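Local coordinates for Di-haem cytochrome c peroxidase family protein (Burkholderia thailandensis E264, PDB 6NX0), which carries two c-type haems, displays an atypically stable bis-Fe(IV) state and probably acts as a cytochrome c peroxidase, at residues P99-L104 / G253-A258; K106-D111 / T227-A232; A326-R331 / D412-V417. One frame throughout, in Å; residues are numbered along the deposited sequence.

Contacts 1 and 2 share helix 99-109 and lie with their centres 11 Å apart, whereas contact 3 belongs to the other cytochrome c region, about 39 Å from contact 1, centre to centre. Contact 1 is a surface contact yet almost purely apolar. Contact 2 is partly buried and mixes leucine packing with an arginine, an aspartate and a water; it joins contact 1 directly, with Met256 packed on Val108. In contact 3 two loops meet in a buried place, held by a salt bridge, a direct hydrogen bond and bridging waters. The direct polar bonds thus lie in the buried meeting of loops, the apolar packing of helices nearer the surface.

Contact 1 of 3, residues P99-L104 / G253-A258; sequences PTLAAL and GEAMQA. With HEC (heme c), chain B.
Leu101 settles between Ala255 and Ala258, two alanines one turn apart, and its branched end does most of the touching. Its CG lies 3.6 Å from Ala258 CB. The two methyls then part company: CD1 lies over the backbone of the second helix, 3.8 Å from Ala255 CA, while CD2 remains beside Ala258 CB and approaches Glu254 O at 3.9 Å. The anti torsion of Leu101 (chi1 -174°) carries CG to this notch, although its CB does not itself point at the partner helix. On one flank Ala102 CB meets the carbonyl of Ala258, 3.7 Å from its O; on another Leu104 CG comes to 4.2 Å from Ala255 CB. The small alanines allow the close approach, with the axes of the short segments only 7.0 Å apart and a signed crossing angle of -109°.

This is consistent with the crossing of first and last helices that marks the cytochrome c fold. Behind it lies the haem. Met256 turns its CB away from helix segment 99-104, and with its chain bent at chi2 and chi3 it curls around a haem methyl: its SD sits 3.7 Å from CMB of the haem, and CG and CE touch the same carbon. The iron of that haem, FE, is bound by His126 and by a water 2.2 Å away.

Further out, helix 228-237 closes over the crossing: Leu101 touches its Arg236 and Phe237, Glu254 also packs on Phe237, and Leu104 reaches Ala232. Helix 99-109 therefore lies against both helix 245-260 and helix 228-237.

Contact 2 of 3, residues K106-D111 / T227-A232; sequences KRVFFD and TGLGAA
Leu229, in the first turn of helix 228-237 and two residues after the N-cap residue Thr227, packs against the C-terminal end of helix 99-109 within the cytochrome c region of the first haem. Its CD1 meets Val108 CG2 at 3.9 Å, the two side chains crossing at about a right angle. Its other methyl, CD2, lies 3.4 Å from Asp111 OD2. Arg107, extended from CG to NE, slides past Leu229 in the opposite direction and places one guanidinium face over Leu229 CA. Its NH2 comes 3.2 Å from Leu229 N, but both are donors, and the pair makes no bond; NH1 rests 3.8 Å from Ala232 CB.

The polar link runs through a water, which donates to Asp111 OD2 at 2.7 Å and to Thr227 OG1 at 3.1 Å. Thr227 OG1 is also bonded to Ile224 O, and Asp111 OD1 is held by Ala113 N. Asp111, linked by water to the N-cap residue, may be mildly favoured by the helix start.

On its other flank, helix 99-109 faces helix 245-260, where Phe109 touches Met256 and meets Tyr259 edge-to-face.

Contact 3 of 3, residues A326-R331 / D412-V417; sequences AIAVPR and DTFDDV. With HEC (heme c), chain C.
Loop 326-331 is part of the wall of the second haem pocket, and loop 412-417 backs it: Asp415 takes the backbone N-H of Arg331, and Asp416 its guanidinium. On the haem side, Ile327 CD1 packs 3.8 Å from CBD of the haem and touches the axial ligand Tyr397, while Val329 CG2 lies 3.4 Å from the propionate oxygen O2D.

Facing the other way, Ala328 CB nestles against Phe414 CD1 at 3.7 Å, with Val417 CG2 beside it. Asp415 OD1 accepts a nearly straight bond from Arg331 N, 2.9 Å long at 173°, on its syn side but out of the carboxylate plane; OD2 is taken by His409 ND1. Arg331 and Asp416 cross at about a right angle, the guanidinium and carboxylate planes 78° apart. Carbonyl oxygens of His343 and Asn338 also hold the guanidinium, and Phe344 adds a cation-pi contact, which probably helps to offset the cost of burying this charge.

Two waters join Val329 O to Asp416, one through OD2, the other through N. The salt bridge itself runs from Arg331 NH1 to Asp416 OD1 at 2.9 Å, meeting that oxygen nearly along its C-O axis but bent at the hydrogen (135°), with OD1 near the guanidinium edge and tilted from its plane.

Contact 1 of 3, residues P99-L104 / G253-A258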
loop_
_atom_site.group_PDB
_atom_site.type_symbol
_atom_site.label_atom_id
_atom_site.label_comp_id
_atom_site.label_asym_id
_atom_site.label_seq_id
_atom_site.Cartn_x
_atom_site.Cartn_y
_atom_site.Cartn_z
ATOM N N PRO A 99 -5.529 15.564 19.390
ATOM C CA PRO A 99 -6.705 15.903 18.579
ATOM C C PRO A 99 -6.541 17.174 17.773
ATOM O O PRO A 99 -7.039 17.247 16.640
ATOM C CB PRO A 99 -7.823 16.027 19.627
ATOM C CG PRO A 99 -7.357 15.183 20.753
ATOM C CD PRO A 99 -5.887 15.378 20.809
ATOM N N THR A 100 -5.866 18.189 18.315
ATOM C CA THR A 100 -5.778 19.441 17.572
ATOM C C THR A 100 -4.812 19.313 16.395
ATOM O O THR A 100 -5.096 19.830 15.305
ATOM C CB THR A 100 -5.387 20.603 18.491
ATOM O OG1 THR A 100 -4.093 20.393 19.051
ATOM C CG2 THR A 100 -6.399 20.740 19.595
ATOM N N LEU A 101 -3.691 18.607 16.575
ATOM C CA LEU A 101 -2.767 18.411 15.466
ATOM C C LEU A 101 -3.357 17.466 14.417
ATOM O O LEU A 101 -3.167 17.668 13.206
ATOM C CB LEU A 101 -1.423 17.893 15.974
ATOM C CG LEU A 101 -0.343 17.789 14.898
ATOM C CD1 LEU A 101 -0.126 19.160 14.218
ATOM C CD2 LEU A 101 0.962 17.265 15.449
ATOM N N ALA A 102 -4.101 16.448 14.859
ATOM C CA ALA A 102 -4.749 15.540 13.920
ATOM C C ALA A 102 -5.804 16.277 13.110
ATOM O O ALA A 102 -5.991 16.004 11.918
ATOM C CB ALA A 102 -5.367 14.366 14.684
ATOM N N ALA A 103 -6.502 17.226 13.739
ATOM C CA ALA A 103 -7.514 17.984 13.011
ATOM C C ALA A 103 -6.875 18.878 11.954
ATOM O O ALA A 103 -7.438 19.074 10.872
ATOM C CB ALA A 103 -8.349 18.808 13.982
ATOM N N LEU A 104 -5.701 19.441 12.248
ATOM C CA LEU A 104 -4.983 20.221 11.247
ATOM C C LEU A 104 -4.549 19.341 10.074
ATOM O O LEU A 104 -4.640 19.739 8.907
ATOM C CB LEU A 104 -3.771 20.882 11.894
ATOM C CG LEU A 104 -3.022 21.939 11.120
ATOM C CD1 LEU A 104 -3.947 23.010 10.596
ATOM C CD2 LEU A 104 -2.009 22.524 12.112
ATOM N N GLY A 253 3.843 17.804 6.899
ATOM C CA GLY A 253 4.063 16.410 7.236
ATOM C C GLY A 253 3.782 16.059 8.686
ATOM O O GLY A 253 3.218 15.000 8.966
ATOM N N GLU A 254 4.188 16.917 9.633
ATOM C CA GLU A 254 3.881 16.652 11.037
ATOM C C GLU A 254 2.380 16.573 11.260
ATOM O O GLU A 254 1.898 15.698 11.983
ATOM C CB GLU A 254 4.454 17.752 11.939
ATOM C CG GLU A 254 5.931 17.766 12.117
ATOM C CD GLU A 254 6.326 18.800 13.188
ATOM O OE1 GLU A 254 7.162 19.675 12.895
ATOM O OE2 GLU A 254 5.756 18.746 14.305
ATOM N N ALA A 255 1.633 17.510 10.671
ATOM C CA ALA A 255 0.186 17.520 10.835
ATOM C C ALA A 255 -0.423 16.283 10.208
ATOM O O ALA A 255 -1.295 15.634 10.795
ATOM C CB ALA A 255 -0.401 18.792 10.205
ATOM N N MET A 256 0.052 15.929 9.024
ATOM C CA MET A 256 -0.510 14.768 8.336
ATOM C C MET A 256 -0.230 13.480 9.095
ATOM O O MET A 256 -1.087 12.600 9.176
ATOM C CB MET A 256 0.073 14.688 6.931
ATOM C CG MET A 256 -0.616 13.655 6.036
ATOM S SD MET A 256 -2.407 13.867 5.906
ATOM C CE MET A 256 -2.414 15.403 5.010
ATOM N N GLN A 257 0.991 13.332 9.619
ATOM C CA GLN A 257 1.323 12.173 10.434
ATOM C C GLN A 257 0.346 12.022 11.594
ATOM O O GLN A 257 -0.146 10.924 11.865
ATOM C CB GLN A 257 2.766 12.322 10.920
ATOM C CG GLN A 257 3.422 11.062 11.415
ATOM C CD GLN A 257 4.936 11.258 11.485
ATOM O OE1 GLN A 257 5.683 10.979 10.520
ATOM N NE2 GLN A 257 5.391 11.801 12.609
ATOM N N ALA A 258 0.010 13.121 12.268
ATOM C CA ALA A 258 -0.936 13.036 13.372
ATOM C C ALA A 258 -2.301 12.563 12.898
ATOM O O ALA A 258 -2.951 11.759 13.568
ATOM C CB ALA A 258 -1.059 14.389 14.070
HETATM FE FE HEC B . -1.373 9.316 -1.866
HETATM C CHA HEC B . 0.510 6.423 -1.571
HETATM C CHB HEC B . -0.844 9.978 1.422
HETATM C CHC HEC B . -2.361 12.576 -2.342
HETATM C CHD HEC B . -1.777 8.748 -5.240
HETATM N NA HEC B . -0.439 8.332 -0.355
HETATM C C1A HEC B . 0.305 7.173 -0.442
HETATM C C2A HEC B . 0.785 6.839 0.870
HETATM C C3A HEC B . 0.314 7.768 1.713
HETATM C C4A HEC B . -0.380 8.774 0.949
HETATM C CMA HEC B . 0.631 7.901 3.198
HETATM C CAA HEC B . 1.678 5.629 1.205
HETATM C CBA HEC B . 0.827 4.464 1.680
HETATM C CGA HEC B . 1.612 3.193 1.877
HETATM O O1A HEC B . 0.991 2.242 2.436
HETATM O O2A HEC B . 2.767 3.089 1.360
HETATM N NB HEC B . -1.549 10.976 -0.713
HETATM C C1B HEC B . -1.249 11.032 0.641
HETATM C C2B HEC B . -1.495 12.375 1.094
HETATM C C3B HEC B . -1.816 13.130 0.038
HETATM C C4B HEC B . -1.892 12.251 -1.104
HETATM C CMB HEC B . -1.322 12.831 2.547
HETATM C CAB HEC B . -2.197 14.624 -0.005
HETATM C CBB HEC B . -0.957 15.483 0.347
HETATM N NC HEC B . -1.971 10.426 -3.466
HETATM C C1C HEC B . -2.385 11.751 -3.424
HETATM C C2C HEC B . -3.021 12.033 -4.692
HETATM C C3C HEC B . -2.905 10.977 -5.502
HETATM C C4C HEC B . -2.208 9.954 -4.750
HETATM C CMC HEC B . -3.811 13.318 -4.984
HETATM C CAC HEC B . -3.706 10.701 -6.787
HETATM C CBC HEC B . -3.285 11.633 -7.931
HETATM N ND HEC B . -0.796 7.840 -3.134
HETATM C C1D HEC B . -1.103 7.802 -4.509
HETATM C C2D HEC B . -0.446 6.655 -5.082
HETATM C C3D HEC B . 0.302 5.989 -3.984
HETATM C C4D HEC B . 0.041 6.764 -2.802
HETATM C CMD HEC B . -0.422 6.293 -6.554
HETATM C CAD HEC B . 1.203 4.745 -4.095
HETATM C CBD HEC B . 2.467 5.189 -4.796
HETATM C CGD HEC B . 3.614 4.205 -4.649
HETATM O O1D HEC B . 3.416 3.148 -4.011
HETATM O O2D HEC B . 4.677 4.498 -5.264
HETATM O O HOH W 1 0.632 9.994 -2.428
#

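Contact 2 of 3, residues K106-D111 / T227-A232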
loop_
_atom_site.group_PDB
_atom_site.type_symbol
_atom_site.label_atom_id
_atom_site.label_comp_id
_atom_site.label_asym_id
_atom_site.label_seq_id
_atom_site.Cartn_x
_atom_site.Cartn_y
_atom_site.Cartn_z
ATOM N N LYS A 106 -6.134 16.678 9.051
ATOM C CA LYS A 106 -7.345 16.398 8.288
ATOM C C LYS A 106 -7.727 17.595 7.426
ATOM O O LYS A 106 -8.152 17.438 6.273
ATOM C CB LYS A 106 -8.480 16.017 9.237
ATOM C CG LYS A 106 -9.705 15.468 8.525
ATOM C CD LYS A 106 -10.807 15.024 9.508
ATOM C CE LYS A 106 -11.976 14.388 8.772
ATOM N NZ LYS A 106 -13.084 14.060 9.729
ATOM N N ARG A 107 -7.545 18.804 7.954
ATOM C CA ARG A 107 -7.774 20.007 7.164
ATOM C C ARG A 107 -6.909 20.017 5.910
ATOM O O ARG A 107 -7.396 20.306 4.814
ATOM C CB ARG A 107 -7.506 21.245 8.037
ATOM C CG ARG A 107 -7.732 22.522 7.349
ATOM C CD ARG A 107 -7.519 23.699 8.280
ATOM N NE ARG A 107 -7.709 24.904 7.498
ATOM C CZ ARG A 107 -7.987 26.106 7.995
ATOM N NH1 ARG A 107 -8.077 26.285 9.305
ATOM N NH2 ARG A 107 -8.165 27.115 7.158
ATOM N N VAL A 108 -5.619 19.705 6.055
ATOM C CA VAL A 108 -4.713 19.602 4.911
ATOM C C VAL A 108 -5.207 18.536 3.945
ATOM O O VAL A 108 -5.227 18.731 2.723
ATOM C CB VAL A 108 -3.282 19.288 5.401
ATOM C CG1 VAL A 108 -2.361 18.998 4.248
ATOM C CG2 VAL A 108 -2.742 20.450 6.261
ATOM N N PHE A 109 -5.598 17.380 4.485
ATOM C CA PHE A 109 -5.981 16.245 3.647
ATOM C C PHE A 109 -7.125 16.566 2.704
ATOM O O PHE A 109 -7.176 16.042 1.583
ATOM C CB PHE A 109 -6.369 15.078 4.543
ATOM C CG PHE A 109 -6.438 13.746 3.839
ATOM C CD1 PHE A 109 -7.609 13.313 3.250
ATOM C CD2 PHE A 109 -5.326 12.944 3.771
ATOM C CE1 PHE A 109 -7.667 12.076 2.628
ATOM C CE2 PHE A 109 -5.371 11.700 3.151
ATOM C CZ PHE A 109 -6.535 11.274 2.579
ATOM N N PHE A 110 -8.049 17.423 3.123
ATOM C CA PHE A 110 -9.230 17.721 2.332
ATOM C C PHE A 110 -9.168 19.072 1.625
ATOM O O PHE A 110 -10.163 19.475 1.007
ATOM C CB PHE A 110 -10.477 17.628 3.235
ATOM C CG PHE A 110 -10.840 16.217 3.567
ATOM C CD1 PHE A 110 -11.581 15.464 2.676
ATOM C CD2 PHE A 110 -10.383 15.619 4.725
ATOM C CE1 PHE A 110 -11.898 14.130 2.959
ATOM C CE2 PHE A 110 -10.679 14.300 5.011
ATOM C CZ PHE A 110 -11.439 13.549 4.128
ATOM N N ASP A 111 -8.004 19.742 1.627
ATOM C CA ASP A 111 -7.887 21.080 1.053
ATOM C C ASP A 111 -7.644 21.005 -0.451
ATOM O O ASP A 111 -6.557 20.595 -0.870
ATOM C CB ASP A 111 -6.769 21.841 1.740
ATOM C CG ASP A 111 -6.742 23.306 1.370
ATOM O OD1 ASP A 111 -7.253 23.674 0.286
ATOM O OD2 ASP A 111 -6.204 24.098 2.167
ATOM N N THR A 227 -3.615 31.886 2.597
ATOM C CA THR A 227 -4.895 31.238 2.873
ATOM C C THR A 227 -5.082 31.033 4.372
ATOM O O THR A 227 -4.164 31.179 5.196
ATOM C CB THR A 227 -5.011 29.876 2.151
ATOM O OG1 THR A 227 -4.193 28.892 2.809
ATOM C CG2 THR A 227 -4.662 29.989 0.685
ATOM N N GLY A 228 -6.309 30.638 4.727
ATOM C CA GLY A 228 -6.589 30.336 6.110
ATOM C C GLY A 228 -5.767 29.182 6.632
ATOM O O GLY A 228 -5.410 29.150 7.813
ATOM N N LEU A 229 -5.458 28.219 5.765
ATOM C CA LEU A 229 -4.600 27.126 6.173
ATOM C C LEU A 229 -3.230 27.651 6.567
ATOM O O LEU A 229 -2.642 27.205 7.564
ATOM C CB LEU A 229 -4.483 26.099 5.040
ATOM C CG LEU A 229 -3.514 24.968 5.321
ATOM C CD1 LEU A 229 -3.901 24.134 6.541
ATOM C CD2 LEU A 229 -3.388 24.071 4.101
ATOM N N GLY A 230 -2.701 28.586 5.776
ATOM C CA GLY A 230 -1.436 29.211 6.132
ATOM C C GLY A 230 -1.479 29.844 7.510
ATOM O O GLY A 230 -0.522 29.750 8.280
ATOM N N ALA A 231 -2.580 30.519 7.827
ATOM C CA ALA A 231 -2.714 31.147 9.138
ATOM C C ALA A 231 -2.769 30.109 10.249
ATOM O O ALA A 231 -2.173 30.299 11.316
ATOM C CB ALA A 231 -3.971 32.042 9.155
ATOM N N ALA A 232 -3.509 29.020 10.033
ATOM C CA ALA A 232 -3.578 27.948 11.003
ATOM C C ALA A 232 -2.215 27.321 11.227
ATOM O O ALA A 232 -1.815 27.070 12.371
ATOM C CB ALA A 232 -4.586 26.899 10.537
HETATM O O HOH W 2 -5.278 26.458 1.267
#

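Contact 3 of 3, residues A326-R331 / D412-V417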
loop_
_atom_site.group_PDB
_atom_site.type_symbol
_atom_site.label_atom_id
_atom_site.label_comp_id
_atom_site.label_asym_id
_atom_site.label_seq_id
_atom_site.Cartn_x
_atom_site.Cartn_y
_atom_site.Cartn_z
ATOM N N ALA A 326 8.583 -10.467 -4.799
ATOM C CA ALA A 326 8.569 -10.274 -6.243
ATOM C C ALA A 326 7.643 -11.328 -6.827
ATOM O O ALA A 326 8.067 -12.456 -7.100
ATOM C CB ALA A 326 9.983 -10.384 -6.819
ATOM N N ILE A 327 6.374 -10.970 -7.039
ATOM C CA ILE A 327 5.412 -11.930 -7.596
ATOM C C ILE A 327 5.128 -11.691 -9.078
ATOM O O ILE A 327 4.436 -12.518 -9.703
ATOM C CB ILE A 327 4.097 -11.976 -6.784
ATOM C CG1 ILE A 327 3.260 -10.694 -6.924
ATOM C CG2 ILE A 327 4.385 -12.251 -5.303
ATOM C CD1 ILE A 327 1.835 -10.824 -6.355
ATOM N N ALA A 328 5.651 -10.599 -9.665
ATOM C CA ALA A 328 5.649 -10.392 -11.116
ATOM C C ALA A 328 4.234 -10.395 -11.711
ATOM O O ALA A 328 3.928 -11.125 -12.654
ATOM C CB ALA A 328 6.522 -11.446 -11.804
ATOM N N VAL A 329 3.373 -9.533 -11.189
ATOM C CA VAL A 329 2.050 -9.417 -11.810
ATOM C C VAL A 329 2.174 -8.930 -13.256
ATOM O O VAL A 329 3.189 -8.320 -13.647
ATOM C CB VAL A 329 1.097 -8.515 -11.005
ATOM C CG1 VAL A 329 0.953 -9.007 -9.588
ATOM C CG2 VAL A 329 1.537 -7.067 -11.068
ATOM N N PRO A 330 1.174 -9.198 -14.093
ATOM C CA PRO A 330 1.280 -8.853 -15.515
ATOM C C PRO A 330 1.420 -7.358 -15.752
ATOM O O PRO A 330 0.935 -6.528 -14.981
ATOM C CB PRO A 330 -0.030 -9.375 -16.110
ATOM C CG PRO A 330 -0.468 -10.454 -15.143
ATOM C CD PRO A 330 -0.055 -9.945 -13.800
ATOM N N ARG A 331 2.083 -7.034 -16.863
ATOM C CA ARG A 331 2.224 -5.647 -17.281
ATOM C C ARG A 331 0.863 -5.022 -17.560
ATOM O O ARG A 331 -0.002 -5.617 -18.218
ATOM C CB ARG A 331 3.091 -5.587 -18.534
ATOM C CG ARG A 331 3.497 -4.169 -18.981
ATOM C CD ARG A 331 4.490 -4.328 -20.109
ATOM N NE ARG A 331 5.064 -3.112 -20.683
ATOM C CZ ARG A 331 6.167 -2.520 -20.243
ATOM N NH1 ARG A 331 6.787 -2.967 -19.146
ATOM N NH2 ARG A 331 6.662 -1.464 -20.891
ATOM N N ASP A 412 5.325 -16.970 -22.307
ATOM C CA ASP A 412 5.558 -18.103 -21.418
ATOM C C ASP A 412 6.312 -17.708 -20.150
ATOM O O ASP A 412 6.700 -18.579 -19.355
ATOM C CB ASP A 412 6.304 -19.221 -22.160
ATOM C CG ASP A 412 7.711 -18.820 -22.608
ATOM O OD1 ASP A 412 8.359 -17.955 -21.973
ATOM O OD2 ASP A 412 8.182 -19.391 -23.619
ATOM N N THR A 413 6.522 -16.418 -19.944
ATOM C CA THR A 413 7.188 -15.933 -18.753
ATOM C C THR A 413 6.711 -14.506 -18.511
ATOM O O THR A 413 5.915 -13.951 -19.271
ATOM C CB THR A 413 8.717 -16.013 -18.895
ATOM O OG1 THR A 413 9.368 -15.760 -17.630
ATOM C CG2 THR A 413 9.183 -15.010 -19.908
ATOM N N PHE A 414 7.225 -13.930 -17.433
ATOM C CA PHE A 414 6.766 -12.635 -16.944
ATOM C C PHE A 414 6.957 -11.563 -18.008
ATOM O O PHE A 414 8.008 -11.476 -18.651
ATOM C CB PHE A 414 7.546 -12.257 -15.690
ATOM C CG PHE A 414 7.893 -13.442 -14.802
ATOM C CD1 PHE A 414 6.889 -14.180 -14.208
ATOM C CD2 PHE A 414 9.214 -13.821 -14.589
ATOM C CE1 PHE A 414 7.180 -15.262 -13.416
ATOM C CE2 PHE A 414 9.514 -14.911 -13.772
ATOM C CZ PHE A 414 8.494 -15.636 -13.193
ATOM N N ASP A 415 5.945 -10.722 -18.194
ATOM C CA ASP A 415 6.068 -9.660 -19.178
ATOM C C ASP A 415 6.230 -8.279 -18.565
ATOM O O ASP A 415 6.277 -7.293 -19.309
ATOM C CB ASP A 415 4.888 -9.667 -20.157
ATOM C CG ASP A 415 3.550 -9.268 -19.537
ATOM O OD1 ASP A 415 3.417 -9.134 -18.306
ATOM O OD2 ASP A 415 2.608 -9.057 -20.349
ATOM N N ASP A 416 6.364 -8.166 -17.240
ATOM C CA ASP A 416 6.629 -6.853 -16.660
ATOM C C ASP A 416 7.900 -6.846 -15.824
ATOM O O ASP A 416 8.062 -6.006 -14.927
ATOM C CB ASP A 416 5.450 -6.382 -15.827
ATOM C CG ASP A 416 5.387 -4.872 -15.713
ATOM O OD1 ASP A 416 5.910 -4.150 -16.615
ATOM O OD2 ASP A 416 4.822 -4.405 -14.705
ATOM N N VAL A 417 8.816 -7.770 -16.110
ATOM C CA VAL A 417 10.133 -7.815 -15.487
ATOM C C VAL A 417 11.171 -7.868 -16.599
ATOM O O VAL A 417 11.056 -8.702 -17.504
ATOM C CB VAL A 417 10.269 -9.025 -14.544
ATOM C CG1 VAL A 417 11.644 -9.061 -13.936
ATOM C CG2 VAL A 417 9.180 -9.027 -13.451
HETATM FE FE HEC C . -0.445 -11.394 -2.189
HETATM C CHA HEC C . -0.707 -8.261 -3.555
HETATM C CHB HEC C . -3.864 -11.714 -2.240
HETATM C CHC HEC C . -0.173 -14.734 -1.456
HETATM C CHD HEC C . 2.919 -11.009 -1.762
HETATM N NA HEC C . -1.987 -10.191 -2.731
HETATM C C1A HEC C . -1.861 -8.909 -3.230
HETATM C C2A HEC C . -3.183 -8.462 -3.584
HETATM C C3A HEC C . -4.055 -9.369 -3.127
HETATM C C4A HEC C . -3.320 -10.485 -2.585
HETATM C CMA HEC C . -5.567 -9.388 -3.335
HETATM C CAA HEC C . -3.525 -7.062 -4.142
HETATM C CBA HEC C . -3.777 -6.069 -3.021
HETATM C CGA HEC C . -3.997 -4.641 -3.459
HETATM O O1A HEC C . -4.036 -3.783 -2.526
HETATM O O2A HEC C . -3.847 -4.306 -4.668
HETATM N NB HEC C . -1.734 -12.914 -1.876
HETATM C C1B HEC C . -3.128 -12.813 -1.891
HETATM C C2B HEC C . -3.681 -14.123 -1.602
HETATM C C3B HEC C . -2.679 -14.987 -1.451
HETATM C C4B HEC C . -1.442 -14.228 -1.573
HETATM C CMB HEC C . -5.199 -14.401 -1.448
HETATM C CAB HEC C . -2.735 -16.523 -1.254
HETATM C CBB HEC C . -3.455 -17.194 -2.447
HETATM N NC HEC C . 1.061 -12.615 -1.629
HETATM C C1C HEC C . 0.969 -13.981 -1.442
HETATM C C2C HEC C . 2.290 -14.469 -1.160
HETATM C C3C HEC C . 3.134 -13.429 -1.145
HETATM C C4C HEC C . 2.385 -12.240 -1.479
HETATM C CMC HEC C . 2.551 -15.955 -0.830
HETATM C CAC HEC C . 4.588 -13.420 -0.647
HETATM C CBC HEC C . 5.419 -14.341 -1.565
HETATM N ND HEC C . 0.842 -9.883 -2.539
HETATM C C1D HEC C . 2.218 -9.958 -2.297
HETATM C C2D HEC C . 2.835 -8.807 -2.888
HETATM C C3D HEC C . 1.758 -8.011 -3.515
HETATM C C4D HEC C . 0.535 -8.707 -3.218
HETATM C CMD HEC C . 4.317 -8.444 -2.897
HETATM C CAD HEC C . 1.919 -6.708 -4.309
HETATM C CBD HEC C . 2.246 -7.072 -5.744
HETATM C CGD HEC C . 2.050 -5.894 -6.664
HETATM O O1D HEC C . 1.468 -4.873 -6.224
HETATM O O2D HEC C . 2.326 -6.059 -7.889
HETATM O O HOH W 3 4.437 -6.116 -12.535
HETATM O O HOH W 4 5.326 -9.666 -14.983
#